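Local coordinates for protein aldehyde dehydrogenase (Listeria monocytogenes, PDB 3K9D) that probably acts as an oxidoreductase on the aldehyde or oxo group of its substrates, with NAD or NADP as acceptor, at residues I232-K237 with H378-E383; E353-A358 with R386-K391; D364-E369 with K391-R396. All coordinates share one frame; numbering follows the deposited sequence.

Contact 1: residues I232-K237 with H378-E383; sequences IPRAVK and HSEDKE
Ala235 and His378 join two neighbouring units of the parallel alpha/beta sheet: the first sits on helix 232-243, which follows strand 223-226, and the second is the last residue of the adjacent strand 374-378. The methyl CB of Ala235 rests over one face of the imidazole, 3.9 Å from the ring centroid and displaced toward the rim, a CH-pi contact in which CG of His378 is its nearest ring atom at 3.6 Å. His378 keeps CG anti to its carbonyl carbon (chi1 -58°), which brings the ring's face up against the helix. His238 and Ile239 of the same helix also touch the His378 side chain.

Farther out, Arg234 reaches out from the helix, and a bend at chi3 (56°) turns the guanidinium to Glu380, where NH2 meets OE2 at 3.5 Å in a salt bridge. The oxygen lies at the edge of the guanidinium, near its plane, but the carboxylate plane is turned 51° away. Beyond, Ser379 OG accepts from Asp381 N at 3.0 Å in an ST turn, and Asp381 N-caps helix 382-391. Glu451 of the second subunit packs on Arg234. The whole is helix-on-strand packing at the C-terminal ends of the strands of a parallel sheet, where beta-alpha-beta units turn into their helices.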
ATOM      1  N   ILE A 232      35.885   9.690  14.333  1.00 20.30           N
ATOM      2  CA  ILE A 232      35.142  10.267  15.468  0.50 22.27           C
ATOM      3  C   ILE A 232      34.799  11.750  15.266  1.00 19.97           C
ATOM      4  O   ILE A 232      33.639  12.131  15.405  1.00 23.40           O
ATOM      5  CB  ILE A 232      35.865  10.071  16.859  0.50 19.79           C
ATOM      6  CG1 ILE A 232      36.370   8.637  17.050  0.50 17.41           C
ATOM      7  CG2 ILE A 232      34.959  10.493  18.016  0.50 17.24           C
ATOM      8  CD1 ILE A 232      35.285   7.610  17.104  0.50 14.33           C
ATOM      9  N   PRO A 233      35.816  12.609  14.952  1.00 17.62           N
ATOM     10  CA  PRO A 233      35.415  14.010  14.781  1.00 11.08           C
ATOM     11  C   PRO A 233      34.282  14.232  13.760  1.00 12.25           C
ATOM     12  O   PRO A 233      33.395  15.047  14.002  1.00 17.55           O
ATOM     13  CB  PRO A 233      36.716  14.692  14.302  1.00 18.81           C
ATOM     14  CG  PRO A 233      37.798  13.878  14.940  1.00 15.97           C
ATOM     15  CD  PRO A 233      37.281  12.461  14.783  1.00 16.05           C
ATOM     16  N   ARG A 234      34.299  13.507  12.644  1.00 20.24           N
ATOM     17  CA  ARG A 234      33.203  13.605  11.673  1.00 15.36           C
ATOM     18  C   ARG A 234      31.909  12.920  12.148  1.00 12.89           C
ATOM     19  O   ARG A 234      30.830  13.438  11.895  1.00 12.49           O
ATOM     20  CB  ARG A 234      33.611  13.056  10.299  1.00 18.91           C
ATOM     21  CG  ARG A 234      32.630  13.435   9.182  1.00 25.88           C
ATOM     22  CD  ARG A 234      33.210  13.094   7.825  1.00 31.26           C
ATOM     23  NE  ARG A 234      33.567  11.679   7.781  1.00 57.13           N
ATOM     24  CZ  ARG A 234      32.875  10.745   7.142  1.00 36.56           C
ATOM     25  NH1 ARG A 234      31.786  11.067   6.448  1.00 39.76           N
ATOM     26  NH2 ARG A 234      33.295   9.487   7.183  1.00 32.25           N
ATOM     27  N   ALA A 235      32.019  11.774  12.834  1.00 17.92           N
ATOM     28  CA  ALA A 235      30.831  11.101  13.378  1.00 16.06           C
ATOM     29  C   ALA A 235      30.125  12.000  14.384  1.00 19.69           C
ATOM     30  O   ALA A 235      28.910  12.133  14.336  1.00 23.04           O
ATOM     31  CB  ALA A 235      31.172   9.745  14.015  1.00 16.11           C
ATOM     32  N   VAL A 236      30.900  12.640  15.260  1.00 12.17           N
ATOM     33  CA  VAL A 236      30.372  13.604  16.206  1.00 13.39           C
ATOM     34  C   VAL A 236      29.723  14.807  15.504  1.00 14.29           C
ATOM     35  O   VAL A 236      28.622  15.200  15.867  1.00 15.54           O
ATOM     36  CB  VAL A 236      31.446  14.042  17.254  1.00 15.92           C
ATOM     37  CG1 VAL A 236      30.914  15.131  18.147  1.00 11.66           C
ATOM     38  CG2 VAL A 236      31.872  12.841  18.116  1.00 15.51           C
ATOM     39  N   LYS A 237      30.395  15.362  14.491  1.00 14.51           N
ATOM     40  CA  LYS A 237      29.887  16.529  13.736  1.00 15.36           C
ATOM     41  C   LYS A 237      28.562  16.202  13.050  1.00 14.17           C
ATOM     42  O   LYS A 237      27.632  16.993  13.088  1.00 20.29           O
ATOM     43  CB  LYS A 237      30.920  16.983  12.698  1.00 17.58           C
ATOM     44  CG  LYS A 237      30.517  18.157  11.823  1.00 16.67           C
ATOM     45  CD  LYS A 237      31.419  18.241  10.597  1.00 23.92           C
ATOM     46  CE  LYS A 237      30.951  19.336   9.643  1.00 34.67           C
ATOM     47  NZ  LYS A 237      29.671  18.978   8.938  1.00 23.97           N
ATOM     48  N   HIS A 378      28.196   4.777  11.946  1.00 15.89           N
ATOM     49  CA  HIS A 378      29.433   5.387  11.504  1.00 15.21           C
ATOM     50  C   HIS A 378      30.485   4.328  11.606  1.00 18.69           C
ATOM     51  O   HIS A 378      30.736   3.786  12.685  1.00 19.27           O
ATOM     52  CB  HIS A 378      29.779   6.620  12.351  1.00 10.90           C
ATOM     53  CG  HIS A 378      28.718   7.674  12.327  1.00 13.84           C
ATOM     54  ND1 HIS A 378      28.729   8.729  11.440  1.00 14.99           N
ATOM     55  CD2 HIS A 378      27.605   7.832  13.084  1.00  9.25           C
ATOM     56  CE1 HIS A 378      27.670   9.488  11.651  1.00 13.58           C
ATOM     57  NE2 HIS A 378      26.962   8.955  12.633  1.00 12.79           N
ATOM     58  N   SER A 379      31.081   4.022  10.465  1.00 15.09           N
ATOM     59  CA  SER A 379      31.970   2.887  10.349  1.00 20.05           C
ATOM     60  C   SER A 379      32.696   2.984   9.033  1.00 22.11           C
ATOM     61  O   SER A 379      32.139   3.481   8.054  1.00 24.87           O
ATOM     62  CB  SER A 379      31.175   1.571  10.353  1.00 15.26           C
ATOM     63  OG  SER A 379      32.056   0.474  10.367  1.00 13.88           O
ATOM     64  N   GLU A 380      33.932   2.495   9.019  1.00 13.26           N
ATOM     65  CA  GLU A 380      34.650   2.279   7.765  1.00 19.39           C
ATOM     66  C   GLU A 380      34.766   0.782   7.442  1.00 23.28           C
ATOM     67  O   GLU A 380      35.541   0.362   6.568  1.00 22.24           O
ATOM     68  CB  GLU A 380      36.028   2.951   7.799  1.00 13.25           C
ATOM     69  CG  GLU A 380      35.973   4.479   8.012  1.00 17.24           C
ATOM     70  CD  GLU A 380      35.335   5.221   6.849  1.00 30.38           C
ATOM     71  OE1 GLU A 380      35.486   4.765   5.697  1.00 30.88           O
ATOM     72  OE2 GLU A 380      34.680   6.260   7.080  1.00 25.55           O
ATOM     73  N   ASP A 381      33.978  -0.022   8.143  1.00 17.42           N
ATOM     74  CA  ASP A 381      34.012  -1.463   7.958  1.00 20.55           C
ATOM     75  C   ASP A 381      32.786  -1.915   7.180  1.00 19.04           C
ATOM     76  O   ASP A 381      31.690  -2.036   7.736  1.00 18.13           O
ATOM     77  CB  ASP A 381      34.094  -2.176   9.313  1.00 15.49           C
ATOM     78  CG  ASP A 381      34.405  -3.662   9.183  1.00 16.04           C
ATOM     79  OD1 ASP A 381      33.726  -4.362   8.408  1.00 22.67           O
ATOM     80  OD2 ASP A 381      35.305  -4.152   9.885  1.00 23.72           O
ATOM     81  N   LYS A 382      32.997  -2.198   5.900  1.00 20.09           N
ATOM     82  CA  LYS A 382      31.914  -2.545   4.986  1.00 24.99           C
ATOM     83  C   LYS A 382      31.250  -3.884   5.313  1.00 16.03           C
ATOM     84  O   LYS A 382      30.088  -4.091   4.980  1.00 22.01           O
ATOM     85  CB  LYS A 382      32.361  -2.450   3.520  1.00 26.64           C
ATOM     86  CG  LYS A 382      33.175  -3.608   2.958  1.00 39.21           C
ATOM     87  CD  LYS A 382      32.949  -3.688   1.436  1.00 54.42           C
ATOM     88  CE  LYS A 382      34.223  -4.011   0.653  1.00 46.84           C
ATOM     89  NZ  LYS A 382      34.605  -5.453   0.690  1.00 44.54           N
ATOM     90  N   GLU A 383      31.975  -4.764   5.997  1.00 22.04           N
ATOM     91  CA  GLU A 383      31.419  -6.045   6.419  1.00 20.34           C
ATOM     92  C   GLU A 383      30.443  -5.884   7.572  1.00 24.78           C
ATOM     93  O   GLU A 383      29.374  -6.491   7.553  1.00 13.15           O
ATOM     94  CB  GLU A 383      32.528  -7.037   6.760  1.00 21.73           C
ATOM     95  CG  GLU A 383      33.471  -7.257   5.591  1.00 28.42           C
ATOM     96  CD  GLU A 383      34.141  -8.610   5.606  1.00 51.14           C
ATOM     97  OE1 GLU A 383      34.229  -9.235   6.690  1.00 59.20           O
ATOM     98  OE2 GLU A 383      34.589  -9.044   4.520  1.00 53.84           O
TER

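Contact 2: residues E353-A358 with R386-K391; sequences ETWQEA and REFALK
Trp355 and Phe388 run antiparallel past one another, one reaching out from the first turn of helix 355-368 and the other from helix 382-391. The indole presents CE3 to the rim of the phenyl ring, 3.8 Å from CE1 of Phe388 and in the plane of that ring, so the two do not stack. Trp355 CG lies between its backbone N and carbonyl carbon (chi1 71°), a rotamer that carries the six-membered ring toward the second helix.

Glu387 lies roughly perpendicular to this indole. Its CB and CG bear on the far end of the ring, with CG 3.6 Å from CH2 of Trp355, and a bend at chi2 (-93°) brings OE2 round to the indole edge, 3.3 Å from CH2; the carboxylate plane is turned 50° from that of the ring. A carboxylate beside an aromatic C-H edge is probably mildly favourable. CD of Gln356 lies over one indole face, 3.5 Å above the plane. Thr354 N-caps the first helix, OG1 accepting from Glu357 N at 3.0 Å. Phe388 also meets the ring of Phe225, placing the contact above strands 223-226 and 374-378: two neighbouring helices packed on a parallel sheet, as in a Rossmann-like alpha/beta domain.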
ATOM      1  N   GLU A 353      30.203  -3.862  24.281  1.00 16.11           N
ATOM      2  CA  GLU A 353      31.582  -4.354  24.229  1.00 22.01           C
ATOM      3  C   GLU A 353      32.043  -4.581  22.793  1.00 24.36           C
ATOM      4  O   GLU A 353      33.178  -4.267  22.449  1.00 23.79           O
ATOM      5  CB  GLU A 353      31.804  -5.632  25.060  1.00 17.83           C
ATOM      6  CG  GLU A 353      31.274  -5.630  26.496  1.00 33.13           C
ATOM      7  CD  GLU A 353      31.612  -4.374  27.272  1.00 35.34           C
ATOM      8  OE1 GLU A 353      32.805  -4.002  27.328  1.00 24.45           O
ATOM      9  OE2 GLU A 353      30.671  -3.766  27.836  1.00 35.24           O
ATOM     10  N   THR A 354      31.147  -5.124  21.966  1.00 18.45           N
ATOM     11  CA  THR A 354      31.447  -5.524  20.589  1.00 19.47           C
ATOM     12  C   THR A 354      30.427  -4.908  19.619  1.00 18.79           C
ATOM     13  O   THR A 354      29.421  -4.349  20.045  1.00 16.80           O
ATOM     14  CB  THR A 354      31.391  -7.072  20.442  1.00 15.11           C
ATOM     15  OG1 THR A 354      30.071  -7.525  20.784  1.00 21.05           O
ATOM     16  CG2 THR A 354      32.421  -7.764  21.370  1.00 16.06           C
ATOM     17  N   TRP A 355      30.672  -5.019  18.318  1.00 15.66           N
ATOM     18  CA  TRP A 355      29.641  -4.635  17.335  1.00 23.33           C
ATOM     19  C   TRP A 355      28.414  -5.552  17.382  1.00 17.31           C
ATOM     20  O   TRP A 355      27.311  -5.121  17.081  1.00 16.70           O
ATOM     21  CB  TRP A 355      30.178  -4.542  15.904  1.00 17.59           C
ATOM     22  CG  TRP A 355      30.532  -5.851  15.213  1.00 24.00           C
ATOM     23  CD1 TRP A 355      31.768  -6.421  15.128  1.00 17.90           C
ATOM     24  CD2 TRP A 355      29.650  -6.698  14.446  1.00 20.63           C
ATOM     25  NE1 TRP A 355      31.715  -7.579  14.378  1.00 16.51           N
ATOM     26  CE2 TRP A 355      30.426  -7.778  13.957  1.00 15.46           C
ATOM     27  CE3 TRP A 355      28.282  -6.661  14.145  1.00 23.75           C
ATOM     28  CZ2 TRP A 355      29.878  -8.804  13.182  1.00 15.16           C
ATOM     29  CZ3 TRP A 355      27.736  -7.692  13.377  1.00 26.74           C
ATOM     30  CH2 TRP A 355      28.532  -8.746  12.913  1.00 22.99           C
ATOM     31  N   GLN A 356      28.638  -6.810  17.755  1.00 12.65           N
ATOM     32  CA  GLN A 356      27.579  -7.798  17.876  1.00 15.55           C
ATOM     33  C   GLN A 356      26.626  -7.361  18.998  1.00 16.01           C
ATOM     34  O   GLN A 356      25.405  -7.373  18.814  1.00 16.26           O
ATOM     35  CB  GLN A 356      28.166  -9.194  18.125  1.00 17.93           C
ATOM     36  CG  GLN A 356      28.948  -9.807  16.940  1.00 12.05           C
ATOM     37  CD  GLN A 356      30.462  -9.579  17.000  1.00 27.30           C
ATOM     38  OE1 GLN A 356      30.941  -8.604  17.577  1.00 25.64           O
ATOM     39  NE2 GLN A 356      31.217 -10.480  16.389  1.00 22.71           N
ATOM     40  N   GLU A 357      27.187  -6.898  20.115  1.00 15.06           N
ATOM     41  CA  GLU A 357      26.387  -6.424  21.254  1.00 19.38           C
ATOM     42  C   GLU A 357      25.659  -5.131  20.911  1.00 22.22           C
ATOM     43  O   GLU A 357      24.519  -4.933  21.304  1.00 16.92           O
ATOM     44  CB  GLU A 357      27.246  -6.245  22.509  1.00 17.84           C
ATOM     45  CG  GLU A 357      26.399  -6.194  23.791  1.00 31.39           C
ATOM     46  CD  GLU A 357      27.158  -5.720  25.017  1.00 29.11           C
ATOM     47  OE1 GLU A 357      26.513  -5.517  26.063  1.00 41.10           O
ATOM     48  OE2 GLU A 357      28.386  -5.552  24.947  1.00 29.78           O
ATOM     49  N   ALA A 358      26.326  -4.282  20.134  1.00 14.86           N
ATOM     50  CA  ALA A 358      25.778  -3.027  19.663  1.00 15.43           C
ATOM     51  C   ALA A 358      24.552  -3.251  18.758  1.00 22.19           C
ATOM     52  O   ALA A 358      23.538  -2.549  18.878  1.00 17.30           O
ATOM     53  CB  ALA A 358      26.836  -2.271  18.938  1.00 12.93           C
ATOM     54  N   ARG A 386      27.305  -4.162   6.249  1.00 17.84           N
ATOM     55  CA  ARG A 386      26.466  -5.172   5.577  1.00 19.24           C
ATOM     56  C   ARG A 386      25.651  -6.047   6.558  1.00 22.42           C
ATOM     57  O   ARG A 386      24.511  -6.399   6.266  1.00 28.50           O
ATOM     58  CB  ARG A 386      27.319  -6.040   4.653  1.00 13.26           C
ATOM     59  CG  ARG A 386      26.506  -6.930   3.715  1.00 15.93           C
ATOM     60  CD  ARG A 386      27.371  -7.994   3.073  1.00 29.44           C
ATOM     61  NE  ARG A 386      26.599  -8.807   2.134  1.00 25.79           N
ATOM     62  CZ  ARG A 386      26.326  -8.462   0.878  1.00 38.71           C
ATOM     63  NH1 ARG A 386      26.755  -7.298   0.380  1.00 31.20           N
ATOM     64  NH2 ARG A 386      25.613  -9.284   0.119  1.00 26.80           N
ATOM     65  N   GLU A 387      26.236  -6.389   7.711  1.00 18.54           N
ATOM     66  CA  GLU A 387      25.523  -7.149   8.747  1.00 18.76           C
ATOM     67  C   GLU A 387      24.362  -6.327   9.314  1.00 20.60           C
ATOM     68  O   GLU A 387      23.271  -6.849   9.525  1.00 17.37           O
ATOM     69  CB  GLU A 387      26.466  -7.558   9.886  1.00 20.01           C
ATOM     70  CG  GLU A 387      27.512  -8.606   9.515  1.00 22.74           C
ATOM     71  CD  GLU A 387      27.069 -10.037   9.810  1.00 27.17           C
ATOM     72  OE1 GLU A 387      25.944 -10.428   9.427  1.00 27.69           O
ATOM     73  OE2 GLU A 387      27.871 -10.781  10.414  1.00 34.77           O
ATOM     74  N   PHE A 388      24.618  -5.042   9.555  1.00 16.48           N
ATOM     75  CA  PHE A 388      23.592  -4.088   9.992  1.00 21.58           C
ATOM     76  C   PHE A 388      22.503  -3.925   8.921  1.00 19.93           C
ATOM     77  O   PHE A 388      21.294  -3.921   9.230  1.00 22.09           O
ATOM     78  CB  PHE A 388      24.243  -2.737  10.382  1.00 15.92           C
ATOM     79  CG  PHE A 388      24.702  -2.688  11.822  1.00 12.61           C
ATOM     80  CD1 PHE A 388      25.669  -3.580  12.293  1.00 17.07           C
ATOM     81  CD2 PHE A 388      24.154  -1.767  12.717  1.00 17.08           C
ATOM     82  CE1 PHE A 388      26.085  -3.562  13.624  1.00 27.80           C
ATOM     83  CE2 PHE A 388      24.560  -1.749  14.072  1.00 14.90           C
ATOM     84  CZ  PHE A 388      25.522  -2.660  14.520  1.00 11.46           C
ATOM     85  N   ALA A 389      22.941  -3.854   7.665  1.00 16.36           N
ATOM     86  CA  ALA A 389      22.050  -3.758   6.495  1.00 20.04           C
ATOM     87  C   ALA A 389      21.033  -4.911   6.383  1.00 17.61           C
ATOM     88  O   ALA A 389      19.876  -4.712   6.001  1.00 20.08           O
ATOM     89  CB  ALA A 389      22.886  -3.668   5.225  1.00 13.26           C
ATOM     90  N   LEU A 390      21.471  -6.110   6.726  1.00 18.38           N
ATOM     91  CA  LEU A 390      20.654  -7.307   6.558  1.00 21.29           C
ATOM     92  C   LEU A 390      19.783  -7.619   7.787  1.00 15.88           C
ATOM     93  O   LEU A 390      18.895  -8.455   7.723  1.00 19.18           O
ATOM     94  CB  LEU A 390      21.563  -8.495   6.231  1.00 23.39           C
ATOM     95  CG  LEU A 390      22.223  -8.564   4.847  1.00 19.40           C
ATOM     96  CD1 LEU A 390      23.354  -9.576   4.851  1.00 26.69           C
ATOM     97  CD2 LEU A 390      21.197  -8.932   3.791  1.00 21.00           C
ATOM     98  N   LYS A 391      20.032  -6.936   8.900  1.00 13.77           N
ATOM     99  CA  LYS A 391      19.481  -7.372  10.173  1.00 15.50           C
ATOM    100  C   LYS A 391      18.721  -6.342  10.992  1.00 18.64           C
ATOM    101  O   LYS A 391      17.749  -6.699  11.664  1.00 16.46           O
ATOM    102  CB  LYS A 391      20.583  -8.040  11.018  1.00 13.07           C
ATOM    103  CG  LYS A 391      20.853  -9.465  10.620  1.00 23.14           C
ATOM    104  CD  LYS A 391      21.845 -10.146  11.543  1.00 30.06           C
ATOM    105  CE  LYS A 391      21.965 -11.632  11.203  1.00 38.90           C
ATOM    106  NZ  LYS A 391      22.469 -11.898   9.817  1.00 31.16           N
TER

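Contact 3: residues D364-E369 with K391-R396; sequences DILYHE and KKPVSR
Leu366 and Tyr367 both hold CG anti to the carbonyl carbon and beside the backbone N (chi1 -69° and -78°), and from the last turn of helix 355-368 this lets both side chains reach Pro393. The leucine starts out toward the loop, and its CD1 touches two neighbours, 3.8 Å from CD of Pro393 and 3.6 Å from CG1 of Val394. Its other branch, CD2, is 4.0 Å from the same CG1, so one valine methyl is met by both leucine methyls.

Tyr367 takes the outer side of the proline. CG of Pro393 stands over one face of the phenol, 3.9 Å from the centroid and 24° off the ring normal, a CH-pi contact offset toward the rim. The shift is toward the hydroxyl end: the nearest ring atom is CZ, 3.6 Å from Pro393 CG, and OH comes equally close, at 3.6 Å, to Pro393 CB. Leucine and tyrosine thus grip adjoining parts of one pyrrolidine, the former at CD and the latter at CB and CG.

Pro393 is the centre of an inverse gamma turn, closed by Val394 N donating to Lys392 O at 2.7 Å, and the bend pushes the ring out toward the helix. On the helix, His368 also folds back, ND1 donating to Asp364 O. Leu375 of strand 374-378 lies against both Leu366 and Val394, adding a third apolar side chain to the pair; Val394 O meanwhile accepts from Arg443 of the second subunit, so the loop also takes part in the dimer interface. What is seen here is the link from helix 382-391 to strand 396-399, packed against the C-terminal end of helix 355-368, a helix-to-strand connection of a beta-alpha-beta fold.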
ATOM      1  N   ASP A 364      17.021  -4.316  20.230  1.00 15.70           N
ATOM      2  CA  ASP A 364      16.239  -4.213  21.487  1.00 22.79           C
ATOM      3  C   ASP A 364      15.588  -2.836  21.671  1.00 21.35           C
ATOM      4  O   ASP A 364      14.418  -2.736  22.080  1.00 23.48           O
ATOM      5  CB  ASP A 364      17.127  -4.537  22.705  1.00 16.59           C
ATOM      6  CG  ASP A 364      16.329  -5.018  23.917  1.00 33.04           C
ATOM      7  OD1 ASP A 364      15.158  -5.418  23.753  1.00 35.81           O
ATOM      8  OD2 ASP A 364      16.876  -5.017  25.044  1.00 27.48           O
ATOM      9  N   ILE A 365      16.358  -1.790  21.377  1.00 13.79           N
ATOM     10  CA  ILE A 365      15.875  -0.407  21.332  1.00 22.06           C
ATOM     11  C   ILE A 365      14.737  -0.298  20.338  1.00 19.04           C
ATOM     12  O   ILE A 365      13.630   0.117  20.699  1.00 22.39           O
ATOM     13  CB  ILE A 365      17.001   0.598  20.909  1.00 15.28           C
ATOM     14  CG1 ILE A 365      17.997   0.837  22.047  1.00  9.62           C
ATOM     15  CG2 ILE A 365      16.424   1.933  20.485  1.00 15.59           C
ATOM     16  CD1 ILE A 365      19.284   1.486  21.568  1.00 11.85           C
ATOM     17  N   LEU A 366      15.016  -0.692  19.096  1.00 12.98           N
ATOM     18  CA  LEU A 366      14.071  -0.537  18.001  1.00 16.04           C
ATOM     19  C   LEU A 366      12.794  -1.339  18.190  1.00 20.81           C
ATOM     20  O   LEU A 366      11.709  -0.830  17.931  1.00 22.45           O
ATOM     21  CB  LEU A 366      14.737  -0.853  16.658  1.00 16.94           C
ATOM     22  CG  LEU A 366      15.801   0.151  16.171  1.00 16.24           C
ATOM     23  CD1 LEU A 366      16.626  -0.475  15.085  1.00  9.03           C
ATOM     24  CD2 LEU A 366      15.169   1.462  15.685  1.00 11.14           C
ATOM     25  N   TYR A 367      12.910  -2.571  18.686  1.00 18.47           N
ATOM     26  CA  TYR A 367      11.710  -3.410  18.859  1.00 21.23           C
ATOM     27  C   TYR A 367      10.747  -2.881  19.913  1.00 22.64           C
ATOM     28  O   TYR A 367       9.540  -3.054  19.779  1.00 23.57           O
ATOM     29  CB  TYR A 367      12.061  -4.882  19.088  1.00 19.89           C
ATOM     30  CG  TYR A 367      12.447  -5.605  17.820  1.00 27.00           C
ATOM     31  CD1 TYR A 367      11.640  -5.537  16.683  1.00 27.83           C
ATOM     32  CD2 TYR A 367      13.616  -6.357  17.753  1.00 33.43           C
ATOM     33  CE1 TYR A 367      11.996  -6.202  15.508  1.00 36.87           C
ATOM     34  CE2 TYR A 367      13.987  -7.013  16.587  1.00 37.85           C
ATOM     35  CZ  TYR A 367      13.170  -6.940  15.471  1.00 36.48           C
ATOM     36  OH  TYR A 367      13.538  -7.598  14.320  1.00 36.03           O
ATOM     37  N   HIS A 368      11.269  -2.200  20.934  1.00 17.06           N
ATOM     38  CA  HIS A 368      10.407  -1.464  21.859  1.00 22.11           C
ATOM     39  C   HIS A 368       9.812  -0.189  21.244  1.00 20.24           C
ATOM     40  O   HIS A 368       8.647   0.108  21.451  1.00 18.00           O
ATOM     41  CB  HIS A 368      11.142  -1.116  23.141  1.00 11.48           C
ATOM     42  CG  HIS A 368      11.388  -2.294  24.032  1.00 22.84           C
ATOM     43  ND1 HIS A 368      12.426  -3.177  23.826  1.00 25.38           N
ATOM     44  CD2 HIS A 368      10.752  -2.715  25.149  1.00 23.08           C
ATOM     45  CE1 HIS A 368      12.407  -4.101  24.770  1.00 31.81           C
ATOM     46  NE2 HIS A 368      11.404  -3.842  25.588  1.00 35.97           N
ATOM     47  N   GLU A 369      10.630   0.563  20.513  1.00 17.51           N
ATOM     48  CA  GLU A 369      10.202   1.817  19.910  1.00 23.09           C
ATOM     49  C   GLU A 369      11.140   2.193  18.760  1.00 24.24           C
ATOM     50  O   GLU A 369      12.364   2.248  18.938  1.00 15.23           O
ATOM     51  CB  GLU A 369      10.144   2.940  20.965  1.00 18.55           C
ATOM     52  CG  GLU A 369       9.666   4.278  20.413  1.00 22.25           C
ATOM     53  CD  GLU A 369       9.231   5.273  21.488  1.00 33.28           C
ATOM     54  OE1 GLU A 369       8.700   4.850  22.540  1.00 27.12           O
ATOM     55  OE2 GLU A 369       9.402   6.491  21.267  1.00 27.06           O
ATOM     56  N   LYS A 391      20.032  -6.936   8.900  1.00 13.77           N
ATOM     57  CA  LYS A 391      19.481  -7.372  10.173  1.00 15.50           C
ATOM     58  C   LYS A 391      18.721  -6.342  10.992  1.00 18.64           C
ATOM     59  O   LYS A 391      17.749  -6.699  11.664  1.00 16.46           O
ATOM     60  CB  LYS A 391      20.583  -8.040  11.018  1.00 13.07           C
ATOM     61  CG  LYS A 391      20.853  -9.465  10.620  1.00 23.14           C
ATOM     62  CD  LYS A 391      21.845 -10.146  11.543  1.00 30.06           C
ATOM     63  CE  LYS A 391      21.965 -11.632  11.203  1.00 38.90           C
ATOM     64  NZ  LYS A 391      22.469 -11.898   9.817  1.00 31.16           N
ATOM     65  N   LYS A 392      19.154  -5.082  10.961  1.00 20.32           N
ATOM     66  CA  LYS A 392      18.511  -4.025  11.771  1.00 23.53           C
ATOM     67  C   LYS A 392      17.101  -3.742  11.273  1.00 19.72           C
ATOM     68  O   LYS A 392      16.916  -3.452  10.086  1.00 22.54           O
ATOM     69  CB  LYS A 392      19.335  -2.723  11.765  1.00 27.16           C
ATOM     70  CG  LYS A 392      20.791  -2.825  12.281  1.00 13.34           C
ATOM     71  CD  LYS A 392      20.895  -3.103  13.769  1.00 19.44           C
ATOM     72  CE  LYS A 392      21.121  -4.582  14.059  1.00 27.05           C
ATOM     73  NZ  LYS A 392      22.335  -5.220  13.452  1.00 23.09           N
ATOM     74  N   PRO A 393      16.094  -3.819  12.175  1.00 22.28           N
ATOM     75  CA  PRO A 393      14.703  -3.692  11.709  1.00 15.68           C
ATOM     76  C   PRO A 393      14.288  -2.242  11.423  1.00 12.38           C
ATOM     77  O   PRO A 393      13.500  -1.648  12.166  1.00 22.90           O
ATOM     78  CB  PRO A 393      13.889  -4.303  12.853  1.00 21.32           C
ATOM     79  CG  PRO A 393      14.744  -4.055  14.104  1.00 15.31           C
ATOM     80  CD  PRO A 393      16.189  -4.015  13.637  1.00 18.92           C
ATOM     81  N   VAL A 394      14.838  -1.678  10.355  1.00 21.02           N
ATOM     82  CA  VAL A 394      14.539  -0.301   9.930  1.00 14.33           C
ATOM     83  C   VAL A 394      14.276  -0.283   8.437  1.00 18.28           C
ATOM     84  O   VAL A 394      14.568  -1.250   7.750  1.00 18.16           O
ATOM     85  CB  VAL A 394      15.688   0.718  10.257  1.00 18.25           C
ATOM     86  CG1 VAL A 394      15.895   0.855  11.766  1.00 11.10           C
ATOM     87  CG2 VAL A 394      16.987   0.353   9.544  1.00 16.28           C
ATOM     88  N   SER A 395      13.732   0.820   7.940  1.00 14.52           N
ATOM     89  CA  SER A 395      13.517   0.990   6.505  1.00 19.18           C
ATOM     90  C   SER A 395      14.590   1.841   5.853  1.00 24.25           C
ATOM     91  O   SER A 395      14.796   1.779   4.635  1.00 19.35           O
ATOM     92  CB  SER A 395      12.148   1.590   6.245  1.00 18.10           C
ATOM     93  OG  SER A 395      11.142   0.749   6.791  1.00 17.45           O
ATOM     94  N   ARG A 396      15.270   2.645   6.664  1.00 24.22           N
ATOM     95  CA  ARG A 396      16.376   3.453   6.166  1.00 28.16           C
ATOM     96  C   ARG A 396      17.546   3.324   7.128  1.00 22.16           C
ATOM     97  O   ARG A 396      17.437   3.646   8.302  1.00 16.77           O
ATOM     98  CB  ARG A 396      15.955   4.926   5.912  1.00 21.92           C
ATOM     99  CG  ARG A 396      15.310   5.626   7.102  1.00 29.97           C
ATOM    100  CD  ARG A 396      14.492   6.870   6.755  1.00 25.85           C
ATOM    101  NE  ARG A 396      13.458   6.643   5.752  1.00 22.47           N
ATOM    102  CZ  ARG A 396      12.325   5.951   5.912  1.00 30.05           C
ATOM    103  NH1 ARG A 396      12.020   5.367   7.055  1.00 19.32           N
ATOM    104  NH2 ARG A 396      11.479   5.845   4.891  1.00 18.15           N
TER

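The three contacts lie among the helices and connections around one parallel sheet. The 378-383 segment of contact 1 leads into helix 382-391, whose later turns serve contact 2, with centres 14 Å apart. The segments of contacts 2 and 3 overlap at Lys391, which itself touches neither partner segment, and they lie at the two ends of helix 355-368, with centres 12 Å apart, so this pair ties that helix first to its neighbour and then to the loop that follows that neighbour. Contacts 1 and 3 do not touch; their nearest atoms are about 9 Å apart. Each also reaches the second subunit, and at Arg396 the sheet continues across the dimer interface.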